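Local coordinates for penicillin-binding protein activator LpoB (Salmonella enterica subsp. enterica serovar Typhimurium, PDB 4Q6V), which probably regulates peptidoglycan synthesis as an outer-membrane lipoprotein, required for the function of penicillin-binding protein 1B, with which it interacts, at residues Tyr1-Asn4 with Gly5-Pro9; Leu66-Ala69 with Lys70-Leu73. All blocks are in the same frame, centred on the assembly; numbering follows the deposited sequence.

Interaction 1 of 2, residues Tyr1-Asn4 with Gly5-Pro9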
ATOM      1  N   TYR A   1      -8.969  -8.237  14.626  1.00 42.69           N
ATOM      2  CA  TYR A   1      -9.245  -7.501  13.349  1.00 40.57           C
ATOM      3  C   TYR A   1      -9.345  -8.477  12.203  1.00 36.19           C
ATOM      4  O   TYR A   1      -8.455  -9.276  12.026  1.00 36.06           O
ATOM      5  CB  TYR A   1      -8.131  -6.526  12.964  1.00 39.45           C
ATOM      6  CG  TYR A   1      -7.950  -5.326  13.853  1.00 39.91           C
ATOM      7  CD1 TYR A   1      -9.024  -4.515  14.175  1.00 40.82           C
ATOM      8  CD2 TYR A   1      -6.696  -4.975  14.336  1.00 40.75           C
ATOM      9  CE1 TYR A   1      -8.864  -3.408  14.988  1.00 41.25           C
ATOM     10  CE2 TYR A   1      -6.532  -3.864  15.137  1.00 43.70           C
ATOM     11  CZ  TYR A   1      -7.622  -3.088  15.474  1.00 40.55           C
ATOM     12  OH  TYR A   1      -7.434  -1.982  16.272  1.00 39.14           O
ATOM     13  N   ASP A   2     -10.423  -8.367  11.438  1.00 34.41           N
ATOM     14  CA  ASP A   2     -10.585  -9.098  10.190  1.00 35.44           C
ATOM     15  C   ASP A   2     -10.108  -8.257   9.011  1.00 29.12           C
ATOM     16  O   ASP A   2     -10.924  -7.615   8.340  1.00 27.86           O
ATOM     17  CB  ASP A   2     -12.054  -9.476   9.965  1.00 35.17           C
ATOM     18  CG  ASP A   2     -12.237 -10.418   8.784  1.00 39.07           C
ATOM     19  OD1 ASP A   2     -11.216 -10.952   8.281  1.00 39.41           O
ATOM     20  OD2 ASP A   2     -13.404 -10.617   8.376  1.00 40.94           O
ATOM     21  N   TRP A   3      -8.796  -8.271   8.793  1.00 32.28           N
ATOM     22  CA  TRP A   3      -8.172  -7.471   7.733  1.00 30.47           C
ATOM     23  C   TRP A   3      -8.563  -7.908   6.316  1.00 31.77           C
ATOM     24  O   TRP A   3      -8.923  -7.050   5.488  1.00 27.10           O
ATOM     25  CB  TRP A   3      -6.670  -7.510   7.902  1.00 33.08           C
ATOM     26  CG  TRP A   3      -6.091  -6.737   9.051  1.00 31.24           C
ATOM     27  CD1 TRP A   3      -5.397  -7.276  10.090  1.00 33.33           C
ATOM     28  CD2 TRP A   3      -6.077  -5.314   9.260  1.00 28.91           C
ATOM     29  NE1 TRP A   3      -4.957  -6.283  10.941  1.00 33.78           N
ATOM     30  CE2 TRP A   3      -5.366  -5.071  10.458  1.00 30.84           C
ATOM     31  CE3 TRP A   3      -6.609  -4.224   8.570  1.00 28.41           C
ATOM     32  CZ2 TRP A   3      -5.167  -3.777  10.983  1.00 29.51           C
ATOM     33  CZ3 TRP A   3      -6.389  -2.938   9.070  1.00 26.51           C
ATOM     34  CH2 TRP A   3      -5.700  -2.728  10.268  1.00 28.56           C
ATOM     35  N   ASN A   4      -8.579  -9.220   6.066  1.00 30.14           N
ATOM     36  CA  ASN A   4      -9.101  -9.762   4.790  1.00 28.00           C
ATOM     37  C   ASN A   4     -10.513  -9.301   4.455  1.00 29.46           C
ATOM     38  O   ASN A   4     -10.831  -8.919   3.333  1.00 25.96           O
ATOM     39  CB  ASN A   4      -9.021 -11.301   4.757  1.00 36.48           C
ATOM     40  CG  ASN A   4      -7.656 -11.858   4.313  1.00 38.98           C
ATOM     41  OD1 ASN A   4      -6.951 -11.282   3.481  1.00 45.51           O
ATOM     42  ND2 ASN A   4      -7.281 -13.000   4.847  1.00 38.14           N
ATOM     43  N   GLY A   5     -11.400  -9.326   5.444  1.00 27.27           N
ATOM     44  CA  GLY A   5     -12.761  -8.910   5.236  1.00 23.97           C
ATOM     45  C   GLY A   5     -12.858  -7.505   4.748  1.00 25.26           C
ATOM     46  O   GLY A   5     -13.693  -7.196   3.876  1.00 25.63           O
ATOM     47  N   ALA A   6     -11.986  -6.649   5.287  1.00 27.04           N
ATOM     48  CA  ALA A   6     -11.852  -5.283   4.816  1.00 26.14           C
ATOM     49  C   ALA A   6     -11.072  -5.147   3.497  1.00 27.89           C
ATOM     50  O   ALA A   6     -11.495  -4.397   2.585  1.00 29.40           O
ATOM     51  CB  ALA A   6     -11.220  -4.452   5.900  1.00 25.93           C
HETATM   52  N   MSE A   7      -9.978  -5.901   3.393  1.00 26.55           N
HETATM   53  CA  MSE A   7      -9.013  -5.690   2.308  1.00 27.81           C
HETATM   54  C   MSE A   7      -9.445  -6.354   1.009  1.00 31.18           C
HETATM   55  O   MSE A   7      -9.248  -5.809  -0.068  1.00 30.69           O
HETATM   56  CB  MSE A   7      -7.664  -6.187   2.740  1.00 26.57           C
HETATM   57  CG  MSE A   7      -6.841  -5.095   3.418  1.00 25.43           C
HETATM   58 SE   MSE A   7      -5.347  -5.849   4.452  1.00 27.89          SE
HETATM   59  CE  MSE A   7      -4.611  -4.136   5.031  1.00 22.70           C
ATOM     60  N   GLN A   8     -10.084  -7.531   1.088  1.00 33.47           N
ATOM     61  CA  GLN A   8     -10.430  -8.328  -0.095  1.00 32.16           C
ATOM     62  C   GLN A   8     -11.378  -7.605  -1.033  1.00 30.78           C
ATOM     63  O   GLN A   8     -11.164  -7.570  -2.249  1.00 31.83           O
ATOM     64  CB  GLN A   8     -11.039  -9.692   0.289  1.00 39.06           C
ATOM     65  CG  GLN A   8     -10.139 -10.630   1.065  1.00 46.62           C
ATOM     66  CD  GLN A   8      -8.916 -11.057   0.292  1.00 51.66           C
ATOM     67  OE1 GLN A   8      -8.928 -11.113  -0.939  1.00 56.38           O
ATOM     68  NE2 GLN A   8      -7.831 -11.352   1.023  1.00 54.80           N
ATOM     69  N   PRO A   9     -12.451  -7.025  -0.499  1.00 27.37           N
ATOM     70  CA  PRO A   9     -13.357  -6.311  -1.369  1.00 27.68           C
ATOM     71  C   PRO A   9     -12.721  -5.078  -2.017  1.00 27.49           C
ATOM     72  O   PRO A   9     -13.105  -4.728  -3.119  1.00 27.23           O
ATOM     73  CB  PRO A   9     -14.501  -5.897  -0.440  1.00 28.17           C
ATOM     74  CG  PRO A   9     -14.111  -6.246   0.942  1.00 28.41           C
ATOM     75  CD  PRO A   9     -13.049  -7.287   0.825  1.00 29.93           C
TER

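Interaction 2 of 2, residues Leu66-Ala69 with Lys70-Leu73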
ATOM      1  N   LEU A  66      13.365  -2.439  -1.227  1.00 17.58           N
ATOM      2  CA  LEU A  66      13.015  -1.131  -0.707  1.00 18.64           C
ATOM      3  C   LEU A  66      14.082  -0.579   0.182  1.00 19.15           C
ATOM      4  O   LEU A  66      14.457   0.605   0.007  1.00 19.94           O
ATOM      5  CB  LEU A  66      11.685  -1.139   0.064  1.00 22.21           C
ATOM      6  CG  LEU A  66      10.453  -1.387  -0.804  1.00 24.93           C
ATOM      7  CD1 LEU A  66       9.223  -1.698   0.042  1.00 26.06           C
ATOM      8  CD2 LEU A  66      10.233  -0.211  -1.749  1.00 28.65           C
ATOM      9  N   SER A  67      14.560  -1.418   1.116  1.00 20.74           N
ATOM     10  CA  SER A  67      15.678  -1.051   1.968  1.00 20.12           C
ATOM     11  C   SER A  67      16.855  -0.518   1.126  1.00 18.96           C
ATOM     12  O   SER A  67      17.338   0.603   1.321  1.00 19.02           O
ATOM     13  CB  SER A  67      16.086  -2.239   2.860  1.00 22.58           C
ATOM     14  OG  SER A  67      16.770  -1.810   3.996  1.00 22.63           O
HETATM   15  N   MSE A  68      17.275  -1.318   0.151  1.00 17.72           N
HETATM   16  CA  MSE A  68      18.350  -0.906  -0.756  1.00 18.66           C
HETATM   17  C   MSE A  68      18.076   0.398  -1.460  1.00 17.73           C
HETATM   18  O   MSE A  68      18.970   1.252  -1.555  1.00 19.55           O
HETATM   19  CB  MSE A  68      18.541  -1.943  -1.853  1.00 23.79           C
HETATM   20  CG  MSE A  68      18.743  -3.359  -1.360  1.00 30.90           C
HETATM   21 SE   MSE A  68      20.415  -3.432  -0.341  1.00 46.76          SE
HETATM   22  CE  MSE A  68      19.748  -4.716   1.018  1.00 45.96           C
ATOM     23  N   ALA A  69      16.867   0.553  -2.021  1.00 15.04           N
ATOM     24  CA  ALA A  69      16.493   1.767  -2.704  1.00 15.98           C
ATOM     25  C   ALA A  69      16.545   2.998  -1.800  1.00 16.88           C
ATOM     26  O   ALA A  69      17.132   4.037  -2.190  1.00 17.02           O
ATOM     27  CB  ALA A  69      15.126   1.645  -3.343  1.00 16.23           C
ATOM     28  N   LYS A  70      16.021   2.853  -0.571  1.00 16.77           N
ATOM     29  CA  LYS A  70      16.161   3.920   0.429  1.00 19.54           C
ATOM     30  C   LYS A  70      17.583   4.350   0.655  1.00 19.39           C
ATOM     31  O   LYS A  70      17.917   5.512   0.765  1.00 19.81           O
ATOM     32  CB  LYS A  70      15.489   3.526   1.736  1.00 20.17           C
ATOM     33  CG  LYS A  70      13.955   3.501   1.689  1.00 21.43           C
ATOM     34  CD  LYS A  70      13.302   3.372   3.048  1.00 23.57           C
ATOM     35  CE  LYS A  70      13.333   1.928   3.519  1.00 25.47           C
ATOM     36  NZ  LYS A  70      12.539   1.768   4.766  1.00 27.50           N
ATOM     37  N   GLN A  71      18.469   3.376   0.734  1.00 22.46           N
ATOM     38  CA  GLN A  71      19.856   3.641   1.021  1.00 24.78           C
ATOM     39  C   GLN A  71      20.517   4.348  -0.199  1.00 24.25           C
ATOM     40  O   GLN A  71      21.279   5.302  -0.033  1.00 23.69           O
ATOM     41  CB  GLN A  71      20.554   2.324   1.321  1.00 25.12           C
ATOM     42  CG  GLN A  71      22.053   2.481   1.466  1.00 29.21           C
ATOM     43  CD  GLN A  71      22.736   1.178   1.769  1.00 30.35           C
ATOM     44  OE1 GLN A  71      22.648   0.217   0.976  1.00 31.44           O
ATOM     45  NE2 GLN A  71      23.429   1.138   2.916  1.00 29.61           N
ATOM     46  N   GLN A  72      20.193   3.913  -1.414  1.00 22.40           N
ATOM     47  CA  GLN A  72      20.683   4.593  -2.616  1.00 22.30           C
ATOM     48  C   GLN A  72      20.208   6.040  -2.776  1.00 26.33           C
ATOM     49  O   GLN A  72      20.872   6.832  -3.475  1.00 26.88           O
ATOM     50  CB  GLN A  72      20.350   3.796  -3.856  1.00 21.20           C
ATOM     51  CG  GLN A  72      20.874   2.387  -3.852  1.00 23.04           C
ATOM     52  CD  GLN A  72      20.150   1.512  -4.854  1.00 23.39           C
ATOM     53  OE1 GLN A  72      19.210   1.949  -5.518  1.00 24.85           O
ATOM     54  NE2 GLN A  72      20.582   0.262  -4.926  1.00 23.02           N
ATOM     55  N   LEU A  73      19.097   6.409  -2.122  1.00 26.32           N
ATOM     56  CA  LEU A  73      18.541   7.742  -2.201  1.00 27.88           C
ATOM     57  C   LEU A  73      18.878   8.614  -0.979  1.00 28.62           C
ATOM     58  O   LEU A  73      18.457   9.774  -0.924  1.00 30.89           O
ATOM     59  CB  LEU A  73      17.019   7.662  -2.400  1.00 29.73           C
ATOM     60  CG  LEU A  73      16.594   7.639  -3.876  1.00 33.90           C
ATOM     61  CD1 LEU A  73      17.121   6.420  -4.620  1.00 37.11           C
ATOM     62  CD2 LEU A  73      15.077   7.701  -3.955  1.00 34.69           C
TER

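Interaction 1 of 2, residues Tyr1-Asn4 with Gly5-Pro9
Gln8 stands beside Asn4, one turn earlier in helix 3-15, the two side chains pointing the same way. A chi1 of -63° sets CG over the Asn4 carbonyl, and the chain, bent at chi2, presents NE2 to the neighbouring amide. Gln8 CB and CG both press on the backbone carbonyl of Asn4, with CG 2.9 Å from Asn4 O. CD draws level with the Asn4 side chain, and at the tip Gln8 NE2 donates to Asn4 OD1 over 2.6 Å. The acceptor lies almost in the Gln8 amide plane, but the donor sits well above the carbonyl plane of Asn4, away from its lone pairs; the two amides are turned 55° against each other. Asn4 O also accepts from Gln8 N at 2.7 Å, which doubles the grip between these residues.

Asp2 is the N-cap: chi1 of -171° carries its carboxylate to Gly5 N, where OD1 accepts a weak bond of 3.3 Å. On the inner side, selenomethionine Met7 runs extended past Trp3, SE lying 4.1 Å from Trp3 CB and CE meeting the indole at CE3 obliquely.

Trp3 and Met7 both rest against helix 41-54, at Thr47, with Trp3 also touching Ala44. Met7 and Ala6 reach Leu113 on strand 112-119, so this first turn packs against both a helix and the sheet.

Interaction 2 of 2, residues Leu66-Ala69 with Lys70-Leu73
The side-chain amide of Gln72 lies across the backbone carbonyl of Met68: Met68 O sits over one face of the amide, 3.5 Å from Gln72 CD, while Gln72 CG touches the same oxygen at 3.2 Å. The Gln72 side chain also touches Asn93 of helix 84-94. The amide of Gln71 is held less closely. Its CG is anti to the backbone N (chi1 173°), and the extended chain carries the group outward, leaving mainly CB against the carbonyls of Ser67 and Met68.

Lys70 runs back along the preceding turn. Its CB and CG pass over Leu66 O, with CG 3.4 Å away, and a bend at chi3 (-79°) brings CE back alongside Ser67 CA at 4.1 Å. The ammonium group continues beyond the turn to hydrogen-bond the carbonyls of Pro77 and Asp79, tying the helix to the following loop.

Backbone bonds run through the segment: Lys70 N to Leu66 O at 2.8 Å, Gln71 N to Ser67 O, and Gln72 N to Met68 O. Leu73 N is shared, giving a weak bond of 3.1 Å to Ala69 O and a second bond to Lys70 O at 3.2 Å. Leu66 and the buried Ala69 face helix 84-94, at Ile90 and Val94.

Chemically, the contact is held by main-chain hydrogen bonds, with aliphatic parts of the side chains lying against the same carbonyls; the lysine charge is probably stabilised by the neutral carbonyls it binds.

How the interactions relate
Interactions 1 and 2 lie on opposite sides of the C-terminal domain of LpoB, their centres 30 Å apart and their nearest atoms about 15 Å apart, without touching. Each is a local contact along a single helix, but the helices differ. Residues 1-9 lead into helix 3-15 and form its first turns, beside helix 41-54 and strand 112-119 of the mixed sheet. Residues 66-73 cover the later part of helix 63-72 and the residue after it; this helix follows the short outermost strand 59-60 and packs on helix 84-94. Interaction 1 is partly buried, its centre 14 Å from that of the chain, whereas interaction 2 is a surface contact 18 Å out.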